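Local coordinates for Lmo0181 protein (Listeria monocytogenes serovar 1/2a, PDB 5F7V) that binds the cyclic glucan cycloalternan outside the cell, probably handing it to an ABC transporter for uptake, at residues D11-P23 / D42-F56. Residues are numbered along the deposited sequence; the frame is centred on the assembly and turned at random.
Sequences DKTEITYYQFSAP and DIKVNVQTIAFNDYF. With GLC (alpha-D-glucopyranose), chain B.
At the sugar pocket of this solute-binding protein, Phe20 and Phe52 meet as an edge-to-face pair beside a glucose unit of the bound cycloalternan. The edge of Phe52 is turned to the face of Phe20, their CD1 atoms 3.5 Å apart, while one face of Phe52 lies against C2 of the sugar; a flat, apolar ring suits the C-H surface of a pyranose. Phe20 in turn drives its own edge into Tyr55, CD2 standing over the centre of that ring with the planes at 69°. The chi1 of Phe20 (61°) puts CG between its backbone N and carbonyl carbon, turning the ring in between Phe52 and Tyr55. Phe20 O accepts twice, from GLC O6 at 2.7 Å and from a water that also donates to Ile50 O. Behind the pocket, strands 13-19 and 43-49 pair in parallel, joined by the right-handed beta-alpha-beta crossover through helix 27-39 expected of a periplasmic-binding-protein lobe. Backbone bonds run in step from Thr13 N to Asp42 O through Ile50 N to Gln19 O. Ile15 CG1 packs on Val45 CG2 (4.0 Å), branched residues suited to a sheet face covered by helices. On the other face, in one of its two conformers, Asn46 ND2 gives a nearly straight bond to the anti lone pair of Glu14 OE1 (3.2 Å). Where the strands end, the Gln19 side chain, bent at chi2, brings its flat amide to work at both ends: NE2 donates to Thr49 OG1 (3.0 Å) and Ala22 O, and OE1 accepts from Ala22 N, fixing the turn that carries Phe20 and Ser21 to the glycan.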
loop_
_atom_site.group_PDB
_atom_site.type_symbol
_atom_site.label_atom_id
_atom_site.label_comp_id
_atom_site.label_asym_id
_atom_site.label_seq_id
_atom_site.Cartn_x
_atom_site.Cartn_y
_atom_site.Cartn_z
ATOM N N ASP A 11 36.937 -6.795 8.825
ATOM C CA ASP A 11 36.584 -8.250 8.871
ATOM C C ASP A 11 35.075 -8.429 8.660
ATOM O O ASP A 11 34.596 -8.311 7.529
ATOM C CB ASP A 11 37.083 -8.892 10.180
ATOM C CG ASP A 11 38.602 -8.851 10.323
ATOM O OD1 ASP A 11 39.310 -9.407 9.456
ATOM O OD2 ASP A 11 39.097 -8.261 11.309
ATOM N N LYS A 12 34.337 -8.689 9.739
ATOM C CA LYS A 12 32.901 -8.972 9.681
ATOM C C LYS A 12 32.126 -7.707 10.019
ATOM O O LYS A 12 32.552 -6.929 10.869
ATOM C CB LYS A 12 32.540 -10.028 10.718
ATOM C CG LYS A 12 33.397 -11.288 10.681
ATOM C CD LYS A 12 33.416 -11.973 12.046
ATOM C CE LYS A 12 32.070 -12.612 12.396
ATOM N NZ LYS A 12 31.768 -13.831 11.578
ATOM N N THR A 13 30.991 -7.520 9.362
ATOM C CA THR A 13 30.188 -6.332 9.546
ATOM C C THR A 13 28.796 -6.802 9.903
ATOM O O THR A 13 28.269 -7.676 9.219
ATOM C CB THR A 13 30.118 -5.513 8.247
ATOM O OG1 THR A 13 31.427 -5.102 7.858
ATOM C CG2 THR A 13 29.274 -4.270 8.440
ATOM N N GLU A 14 28.193 -6.233 10.940
ATOM C CA GLU A 14 26.815 -6.519 11.282
ATOM C C GLU A 14 25.997 -5.252 11.050
ATOM O O GLU A 14 26.298 -4.199 11.621
ATOM C CB GLU A 14 26.702 -6.950 12.733
ATOM C CG GLU A 14 27.630 -8.105 13.057
ATOM C CD GLU A 14 27.023 -9.074 14.056
ATOM O OE1 GLU A 14 25.808 -8.948 14.361
ATOM O OE2 GLU A 14 27.791 -9.952 14.525
ATOM N N ILE A 15 24.979 -5.364 10.208
ATOM C CA ILE A 15 24.102 -4.226 9.966
ATOM C C ILE A 15 22.740 -4.490 10.591
ATOM O O ILE A 15 22.310 -5.631 10.760
ATOM C CB ILE A 15 23.931 -3.887 8.460
ATOM C CG1 ILE A 15 23.223 -5.023 7.694
ATOM C CG2 ILE A 15 25.271 -3.482 7.859
ATOM C CD1 ILE A 15 22.813 -4.665 6.273
ATOM N N THR A 16 22.033 -3.421 10.908
ATOM C CA THR A 16 20.627 -3.488 11.295
ATOM C C THR A 16 19.730 -3.110 10.129
ATOM O O THR A 16 20.045 -2.176 9.394
ATOM C CB THR A 16 20.361 -2.574 12.498
ATOM O OG1 THR A 16 20.831 -1.250 12.202
ATOM C CG2 THR A 16 21.124 -3.072 13.720
ATOM N N TYR A 17 18.622 -3.822 9.998
ATOM C CA TYR A 17 17.575 -3.572 8.990
ATOM C C TYR A 17 16.253 -3.501 9.709
ATOM O O TYR A 17 15.898 -4.448 10.387
ATOM C CB TYR A 17 17.574 -4.663 7.909
ATOM C CG TYR A 17 16.424 -4.524 6.912
ATOM C CD1 TYR A 17 16.186 -3.307 6.276
ATOM C CD2 TYR A 17 15.589 -5.602 6.631
ATOM C CE1 TYR A 17 15.155 -3.164 5.381
ATOM C CE2 TYR A 17 14.573 -5.471 5.708
ATOM C CZ TYR A 17 14.354 -4.255 5.112
ATOM O OH TYR A 17 13.299 -4.060 4.228
ATOM N N TYR A 18 15.589 -2.355 9.611
ATOM C CA TYR A 18 14.298 -2.088 10.265
ATOM C C TYR A 18 13.256 -2.156 9.166
ATOM O O TYR A 18 13.462 -1.575 8.087
ATOM C CB TYR A 18 14.413 -0.717 10.881
ATOM C CG TYR A 18 13.600 -0.255 12.040
ATOM C CD1 TYR A 18 14.011 -0.390 13.359
ATOM C CD2 TYR A 18 12.425 0.439 11.795
ATOM C CE1 TYR A 18 13.250 0.102 14.401
ATOM C CE2 TYR A 18 11.631 0.934 12.807
ATOM C CZ TYR A 18 12.044 0.772 14.119
ATOM O OH TYR A 18 11.168 1.317 15.042
ATOM N N GLN A 19 12.175 -2.906 9.367
ATOM C CA GLN A 19 11.167 -3.054 8.293
ATOM C C GLN A 19 9.776 -3.353 8.834
ATOM O O GLN A 19 9.611 -3.670 10.012
ATOM C CB GLN A 19 11.635 -4.126 7.306
ATOM C CG GLN A 19 11.558 -5.559 7.838
ATOM C CD GLN A 19 10.222 -6.214 7.526
ATOM O OE1 GLN A 19 9.781 -6.224 6.378
ATOM N NE2 GLN A 19 9.605 -6.792 8.544
ATOM N N PHE A 20 8.802 -3.249 7.944
ATOM C CA PHE A 20 7.399 -3.517 8.223
ATOM C C PHE A 20 6.716 -4.479 7.290
ATOM O O PHE A 20 5.747 -5.077 7.697
ATOM C CB PHE A 20 6.553 -2.225 8.239
ATOM C CG PHE A 20 6.562 -1.505 6.922
ATOM C CD1 PHE A 20 5.682 -1.851 5.893
ATOM C CD2 PHE A 20 7.488 -0.518 6.692
ATOM C CE1 PHE A 20 5.794 -1.209 4.661
ATOM C CE2 PHE A 20 7.567 0.141 5.497
ATOM C CZ PHE A 20 6.724 -0.209 4.462
ATOM N N SER A 21 7.164 -4.624 6.038
ATOM C CA SER A 21 6.270 -5.268 5.075
ATOM C C SER A 21 6.223 -6.790 5.130
ATOM O O SER A 21 5.261 -7.360 4.651
ATOM C CB SER A 21 6.604 -4.797 3.659
ATOM O OG SER A 21 7.832 -5.309 3.167
ATOM N N ALA A 22 7.256 -7.410 5.696
ATOM C CA ALA A 22 7.225 -8.841 5.983
ATOM C C ALA A 22 6.647 -9.036 7.398
ATOM O O ALA A 22 7.010 -8.310 8.361
ATOM C CB ALA A 22 8.623 -9.434 6.023
ATOM N N PRO A 23 5.851 -10.095 7.566
ATOM C CA PRO A 23 5.587 -10.505 8.965
ATOM C C PRO A 23 6.873 -10.807 9.754
ATOM O O PRO A 23 6.809 -10.801 10.991
ATOM C CB PRO A 23 4.656 -11.726 8.845
ATOM C CG PRO A 23 4.697 -12.144 7.411
ATOM C CD PRO A 23 5.370 -11.093 6.585
ATOM N N ASP A 42 30.761 -11.911 4.775
ATOM C CA ASP A 42 31.308 -10.960 5.722
ATOM C C ASP A 42 30.229 -10.069 6.334
ATOM O O ASP A 42 30.564 -9.211 7.152
ATOM C CB ASP A 42 32.358 -10.062 5.049
ATOM C CG ASP A 42 33.670 -10.735 4.792
ATOM O OD1 ASP A 42 33.989 -11.797 5.364
ATOM O OD2 ASP A 42 34.432 -10.119 4.010
ATOM N N ILE A 43 28.960 -10.233 5.953
ATOM C CA ILE A 43 27.898 -9.314 6.382
ATOM C C ILE A 43 26.791 -10.101 7.051
ATOM O O ILE A 43 26.292 -11.071 6.480
ATOM C CB ILE A 43 27.334 -8.479 5.205
ATOM C CG1 ILE A 43 28.436 -7.715 4.458
ATOM C CG2 ILE A 43 26.287 -7.508 5.735
ATOM C CD1 ILE A 43 27.972 -7.062 3.173
ATOM N N LYS A 44 26.461 -9.713 8.278
ATOM C CA LYS A 44 25.364 -10.267 9.056
ATOM C C LYS A 44 24.281 -9.208 9.071
ATOM O O LYS A 44 24.610 -8.029 9.245
ATOM C CB LYS A 44 25.811 -10.511 10.496
ATOM C CG LYS A 44 24.739 -11.176 11.345
ATOM C CD LYS A 44 25.346 -11.932 12.513
ATOM C CE LYS A 44 24.310 -12.653 13.366
ATOM N NZ LYS A 44 22.989 -12.004 13.305
ATOM N N VAL A 45 23.021 -9.607 8.929
ATOM C CA VAL A 45 21.894 -8.658 8.939
ATOM C C VAL A 45 20.987 -8.980 10.126
ATOM O O VAL A 45 20.454 -10.078 10.219
ATOM C CB VAL A 45 21.053 -8.765 7.655
ATOM C CG1 VAL A 45 19.943 -7.727 7.612
ATOM C CG2 VAL A 45 21.916 -8.574 6.424
ATOM N N ASN A 46 20.807 -7.999 11.008
ATOM C CA ASN A 46 19.976 -8.131 12.200
ATOM C C ASN A 46 18.692 -7.349 11.948
ATOM O O ASN A 46 18.710 -6.114 11.932
ATOM C CB ASN A 46 20.718 -7.559 13.399
ATOM C CG ASN A 46 22.043 -8.239 13.641
ATOM O OD1 ASN A 46 22.091 -9.441 13.872
ATOM N ND2 ASN A 46 23.110 -7.467 13.618
ATOM N N VAL A 47 17.603 -8.088 11.766
ATOM C CA VAL A 47 16.289 -7.545 11.367
ATOM C C VAL A 47 15.447 -7.200 12.587
ATOM O O VAL A 47 15.350 -8.005 13.516
ATOM C CB VAL A 47 15.527 -8.555 10.488
ATOM C CG1 VAL A 47 14.148 -8.047 10.082
ATOM C CG2 VAL A 47 16.362 -8.882 9.242
ATOM N N GLN A 48 14.863 -6.001 12.582
ATOM C CA GLN A 48 13.838 -5.625 13.555
ATOM C C GLN A 48 12.569 -5.297 12.784
ATOM O O GLN A 48 12.582 -4.495 11.850
ATOM C CB GLN A 48 14.274 -4.436 14.418
ATOM C CG GLN A 48 13.338 -4.147 15.589
ATOM C CD GLN A 48 13.777 -3.001 16.489
ATOM O OE1 GLN A 48 14.726 -2.268 16.194
ATOM N NE2 GLN A 48 13.075 -2.844 17.597
ATOM N N THR A 49 11.483 -5.946 13.181
ATOM C CA THR A 49 10.182 -5.758 12.557
ATOM C C THR A 49 9.255 -5.007 13.484
ATOM O O THR A 49 9.146 -5.326 14.680
ATOM C CB THR A 49 9.609 -7.127 12.246
ATOM O OG1 THR A 49 10.480 -7.727 11.287
ATOM C CG2 THR A 49 8.180 -7.053 11.716
ATOM N N ILE A 50 8.559 -4.031 12.909
ATOM C CA ILE A 50 7.527 -3.257 13.602
ATOM C C ILE A 50 6.272 -3.299 12.766
ATOM O O ILE A 50 6.362 -3.141 11.535
ATOM C CB ILE A 50 7.935 -1.782 13.830
ATOM C CG1 ILE A 50 9.371 -1.697 14.378
ATOM C CG2 ILE A 50 6.911 -1.051 14.690
ATOM C CD1 ILE A 50 9.540 -2.310 15.705
ATOM N N ALA A 51 5.132 -3.454 13.412
ATOM C CA ALA A 51 3.831 -3.407 12.746
ATOM C C ALA A 51 3.682 -2.100 11.978
ATOM O O ALA A 51 4.125 -1.067 12.443
ATOM C CB ALA A 51 2.707 -3.523 13.776
ATOM N N PHE A 52 3.043 -2.170 10.815
ATOM C CA PHE A 52 2.883 -1.010 9.925
ATOM C C PHE A 52 2.261 0.181 10.635
ATOM O O PHE A 52 2.663 1.306 10.382
ATOM C CB PHE A 52 2.034 -1.395 8.688
ATOM C CG PHE A 52 1.866 -0.292 7.691
ATOM C CD1 PHE A 52 2.898 0.067 6.837
ATOM C CD2 PHE A 52 0.655 0.379 7.585
ATOM C CE1 PHE A 52 2.698 1.065 5.909
ATOM C CE2 PHE A 52 0.457 1.386 6.652
ATOM C CZ PHE A 52 1.494 1.729 5.820
ATOM N N ASN A 53 1.286 -0.070 11.501
ATOM C CA ASN A 53 0.568 1.034 12.144
ATOM C C ASN A 53 1.438 1.897 13.055
ATOM O O ASN A 53 1.162 3.077 13.203
ATOM C CB ASN A 53 -0.669 0.520 12.883
ATOM C CG ASN A 53 -0.330 -0.163 14.191
ATOM O OD1 ASN A 53 0.651 -0.925 14.281
ATOM N ND2 ASN A 53 -1.116 0.122 15.222
ATOM N N ASP A 54 2.495 1.303 13.607
ATOM C CA ASP A 54 3.455 1.982 14.488
ATOM C C ASP A 54 4.836 2.207 13.887
ATOM O O ASP A 54 5.690 2.883 14.470
ATOM C CB ASP A 54 3.616 1.150 15.760
ATOM C CG ASP A 54 2.347 1.101 16.594
ATOM O OD1 ASP A 54 1.529 2.051 16.509
ATOM O OD2 ASP A 54 2.157 0.127 17.369
ATOM N N TYR A 55 5.075 1.683 12.684
ATOM C CA TYR A 55 6.421 1.685 12.148
ATOM C C TYR A 55 7.024 3.076 11.976
ATOM O O TYR A 55 8.184 3.280 12.341
ATOM C CB TYR A 55 6.378 0.971 10.777
ATOM C CG TYR A 55 7.717 0.946 10.060
ATOM C CD1 TYR A 55 8.663 -0.045 10.340
ATOM C CD2 TYR A 55 8.060 1.967 9.177
ATOM C CE1 TYR A 55 9.899 -0.062 9.703
ATOM C CE2 TYR A 55 9.297 1.971 8.556
ATOM C CZ TYR A 55 10.204 0.966 8.821
ATOM O OH TYR A 55 11.447 0.912 8.235
ATOM N N PHE A 56 6.287 3.999 11.366
ATOM C CA PHE A 56 6.914 5.274 11.025
ATOM C C PHE A 56 7.144 6.146 12.254
ATOM O O PHE A 56 8.161 6.838 12.292
ATOM C CB PHE A 56 6.217 6.029 9.880
ATOM C CG PHE A 56 6.323 5.288 8.567
ATOM C CD1 PHE A 56 7.517 5.261 7.856
ATOM C CD2 PHE A 56 5.254 4.551 8.108
ATOM C CE1 PHE A 56 7.616 4.520 6.688
ATOM C CE2 PHE A 56 5.344 3.816 6.943
ATOM C CZ PHE A 56 6.526 3.823 6.242
HETATM C C1 GLC B . -0.418 -3.233 6.119
HETATM C C2 GLC B . 0.144 -2.277 5.085
HETATM C C3 GLC B . 1.047 -2.982 4.087
HETATM C C4 GLC B . 2.137 -3.701 4.855
HETATM C C5 GLC B . 1.466 -4.709 5.797
HETATM C C6 GLC B . 2.474 -5.548 6.573
HETATM O O2 GLC B . -0.941 -1.637 4.415
HETATM O O3 GLC B . 1.729 -2.019 3.287
HETATM O O4 GLC B . 3.071 -4.322 3.966
HETATM O O5 GLC B . 0.636 -3.983 6.707
HETATM O O6 GLC B . 3.110 -4.693 7.522
HETATM O O HOH W 1 5.299 -5.771 10.197
#